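Local coordinates for protein pectinesterase (Sitophilus oryzae, PDB 4PMH) that probably helps digest plant cell walls by hydrolysing the methyl esters of pectin, releasing methanol and de-esterified polygalacturonate, at residues L181-I190 with S210-N218. Numbering follows the deposited sequence.
Sequences LQTNSDQIQI and SVERSYYTN
With CG of Asp186 anti to the backbone N (chi1 -171°) and the Arg213 chain bent at chi3 (-71°), the carboxylate and the guanidinium run side by side in the same direction and meet nearly coplanar. Arg213 grips side-on: NE reaches Asp186 OD1 at 2.9 Å and NH2 reaches Asp186 OD2 at 2.9 Å, both on syn lone pairs. The anti lone pair of Asp186 OD1 takes the backbone N of Arg213 at 2.8 Å, so three bonds fix the rotation of the carboxylate, while Val211 CG1 lies over one guanidinium face. Replacing Asp186 with an alanine would probably leave the Arg213 guanidinium without its counter-charge and its backbone N without an acceptor just where the strand begins. Arg213 NH1 bonds to Leu27 O.

Beyond this salt bridge, strands 188-190 and 213-217 pair in parallel between successive coils of the right-handed beta-helix of pectinesterases. Ile188 O receives Tyr215 N at 2.8 Å, and the ladder continues through Ile190 N to Tyr215 O and Thr217 N to Ile190 O. Inside the coil, Ile190 lies alongside Tyr216 and sets CD1 over one ring face, 3.6 Å from the centroid, in a CH-pi contact; Leu202 and Ala204 of strand 202-204 also touch Tyr216.

Strand 181-183, in another sheet of the coil, faces Tyr216 and Ser214 across a bound water. This water, in the plane of the Tyr216 ring, joins Tyr216 OH, Ser214 OG and Thr183 OG1. A second accepts from Thr183 OG1 and donates to Ser185 O and, at 2.9 Å, to Glu212 OE2. Glu212, which also has a polar partner in Gly207, is tied by this second water to the turn that links strands 181-183 and 188-190.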
# COMPACT_ATOMS: atom_id res chain seq x y z
N LEU A 181 0.62 -5.27 -4.50
CA LEU A 181 1.66 -5.45 -3.50
C LEU A 181 1.06 -5.53 -2.10
O LEU A 181 0.16 -4.74 -1.74
CB LEU A 181 2.67 -4.30 -3.58
CG LEU A 181 3.81 -4.24 -2.58
CD1 LEU A 181 4.71 -5.46 -2.76
CD2 LEU A 181 4.65 -2.97 -2.66
N GLN A 182 1.56 -6.49 -1.31
CA GLN A 182 1.24 -6.59 0.11
C GLN A 182 2.51 -6.68 0.93
O GLN A 182 3.33 -7.57 0.69
CB GLN A 182 0.40 -7.84 0.42
CG GLN A 182 0.14 -7.97 1.92
CD GLN A 182 -0.59 -9.22 2.33
OE1 GLN A 182 -0.65 -9.55 3.52
NE2 GLN A 182 -1.17 -9.92 1.36
N THR A 183 2.65 -5.79 1.92
CA THR A 183 3.80 -5.84 2.84
C THR A 183 3.31 -6.23 4.25
O THR A 183 2.32 -5.67 4.75
CB THR A 183 4.60 -4.50 2.88
OG1 THR A 183 3.89 -3.51 3.61
CG2 THR A 183 4.90 -3.96 1.48
N ASN A 184 4.01 -7.18 4.86
CA ASN A 184 3.66 -7.74 6.18
C ASN A 184 4.76 -7.56 7.23
O ASN A 184 4.58 -7.97 8.38
CB ASN A 184 3.37 -9.22 5.99
CG ASN A 184 2.84 -9.90 7.23
OD1 ASN A 184 3.51 -10.74 7.82
ND2 ASN A 184 1.60 -9.59 7.61
N SER A 185 5.87 -6.94 6.85
CA SER A 185 7.04 -6.88 7.70
C SER A 185 7.63 -5.49 7.79
O SER A 185 7.22 -4.58 7.09
CB SER A 185 8.13 -7.79 7.14
OG SER A 185 7.73 -9.13 7.26
N ASP A 186 8.64 -5.37 8.64
CA ASP A 186 9.26 -4.10 8.98
C ASP A 186 10.45 -3.83 8.06
O ASP A 186 11.09 -4.76 7.57
CB ASP A 186 9.71 -4.17 10.46
CG ASP A 186 10.18 -2.81 11.02
OD1 ASP A 186 9.58 -1.76 10.73
OD2 ASP A 186 11.16 -2.82 11.80
N GLN A 187 10.72 -2.54 7.84
CA GLN A 187 11.85 -2.02 7.07
C GLN A 187 11.82 -2.36 5.59
O GLN A 187 12.86 -2.62 4.98
CB GLN A 187 13.19 -2.42 7.71
CG GLN A 187 13.23 -2.02 9.17
CD GLN A 187 14.53 -2.36 9.86
OE1 GLN A 187 15.59 -2.52 9.22
NE2 GLN A 187 14.46 -2.48 11.19
N ILE A 188 10.63 -2.30 5.00
CA ILE A 188 10.46 -2.47 3.57
C ILE A 188 10.64 -1.13 2.85
O ILE A 188 10.12 -0.09 3.27
CB ILE A 188 9.06 -3.00 3.21
CG1 ILE A 188 8.68 -4.19 4.08
CG2 ILE A 188 9.01 -3.41 1.74
CD1 ILE A 188 9.74 -5.25 4.20
N GLN A 189 11.37 -1.16 1.74
CA GLN A 189 11.63 0.02 0.97
C GLN A 189 11.17 -0.24 -0.45
O GLN A 189 11.54 -1.25 -1.05
CB GLN A 189 13.13 0.33 0.98
CG GLN A 189 13.73 0.56 2.35
CD GLN A 189 15.25 0.66 2.28
OE1 GLN A 189 15.95 -0.30 2.54
NE2 GLN A 189 15.75 1.82 1.89
N ILE A 190 10.34 0.66 -0.98
CA ILE A 190 9.84 0.57 -2.36
C ILE A 190 10.28 1.83 -3.08
O ILE A 190 9.91 2.94 -2.68
CB ILE A 190 8.31 0.50 -2.39
CG1 ILE A 190 7.78 -0.67 -1.59
CG2 ILE A 190 7.82 0.42 -3.83
CD1 ILE A 190 7.82 -0.48 -0.10
N SER A 210 3.87 -3.89 16.24
CA SER A 210 3.71 -2.53 16.74
C SER A 210 4.55 -1.58 15.91
O SER A 210 4.20 -0.43 15.73
CB SER A 210 4.12 -2.46 18.21
OG SER A 210 3.13 -3.08 19.02
N VAL A 211 5.67 -2.10 15.42
CA VAL A 211 6.58 -1.38 14.56
C VAL A 211 6.68 -2.13 13.23
O VAL A 211 7.33 -3.17 13.14
CB VAL A 211 7.94 -1.23 15.28
CG1 VAL A 211 9.05 -0.78 14.34
CG2 VAL A 211 7.80 -0.26 16.44
N GLU A 212 6.00 -1.62 12.21
CA GLU A 212 5.94 -2.26 10.88
C GLU A 212 6.03 -1.13 9.86
O GLU A 212 5.02 -0.59 9.42
CB GLU A 212 4.65 -3.06 10.69
CG GLU A 212 4.67 -3.98 9.47
CD GLU A 212 3.34 -4.67 9.18
OE1 GLU A 212 2.47 -4.74 10.08
OE2 GLU A 212 3.13 -5.13 8.05
N ARG A 213 7.27 -0.78 9.51
CA ARG A 213 7.56 0.44 8.78
C ARG A 213 7.91 0.15 7.32
O ARG A 213 8.62 -0.81 7.01
CB ARG A 213 8.74 1.16 9.43
CG ARG A 213 8.43 1.60 10.85
CD ARG A 213 9.69 1.96 11.61
NE ARG A 213 10.49 0.78 11.92
CZ ARG A 213 11.46 0.74 12.85
NH1 ARG A 213 11.76 1.81 13.58
NH2 ARG A 213 12.12 -0.40 13.05
N SER A 214 7.40 1.00 6.44
CA SER A 214 7.71 0.92 5.01
C SER A 214 7.91 2.31 4.46
O SER A 214 7.33 3.27 4.96
CB SER A 214 6.64 0.14 4.21
OG SER A 214 5.32 0.58 4.50
N TYR A 215 8.78 2.41 3.45
CA TYR A 215 9.19 3.68 2.90
C TYR A 215 9.12 3.59 1.39
O TYR A 215 9.90 2.85 0.75
CB TYR A 215 10.63 4.00 3.31
CG TYR A 215 11.02 5.47 3.27
CD1 TYR A 215 10.38 6.39 2.46
CD2 TYR A 215 12.08 5.92 4.04
CE1 TYR A 215 10.75 7.73 2.45
CE2 TYR A 215 12.47 7.25 4.02
CZ TYR A 215 11.79 8.15 3.22
OH TYR A 215 12.17 9.48 3.19
N TYR A 216 8.18 4.35 0.84
CA TYR A 216 7.94 4.49 -0.58
C TYR A 216 8.53 5.79 -1.09
O TYR A 216 8.18 6.84 -0.62
CB TYR A 216 6.44 4.50 -0.84
CG TYR A 216 5.78 3.21 -0.47
CD1 TYR A 216 5.52 2.88 0.87
CD2 TYR A 216 5.43 2.29 -1.45
CE1 TYR A 216 4.93 1.66 1.21
CE2 TYR A 216 4.85 1.09 -1.12
CZ TYR A 216 4.60 0.78 0.20
OH TYR A 216 4.02 -0.43 0.47
N THR A 217 9.41 5.72 -2.07
CA THR A 217 10.00 6.88 -2.70
C THR A 217 9.87 6.78 -4.20
O THR A 217 10.02 5.70 -4.76
CB THR A 217 11.50 7.00 -2.35
OG1 THR A 217 12.12 5.72 -2.46
CG2 THR A 217 11.66 7.49 -0.94
N ASN A 218 9.57 7.91 -4.83
CA ASN A 218 9.51 8.01 -6.28
C ASN A 218 8.66 6.94 -6.92
O ASN A 218 9.03 6.37 -7.91
CB ASN A 218 10.92 8.03 -6.85
CG ASN A 218 11.76 9.14 -6.26
OD1 ASN A 218 12.19 9.07 -5.11
ND2 ASN A 218 11.96 10.19 -7.02
O HOH W 1 4.72 -3.69 6.14
O HOH W 2 3.86 -1.00 3.04
O HOH W 3 3.75 -7.06 11.22
O HOH W 4 6.51 -2.29 6.14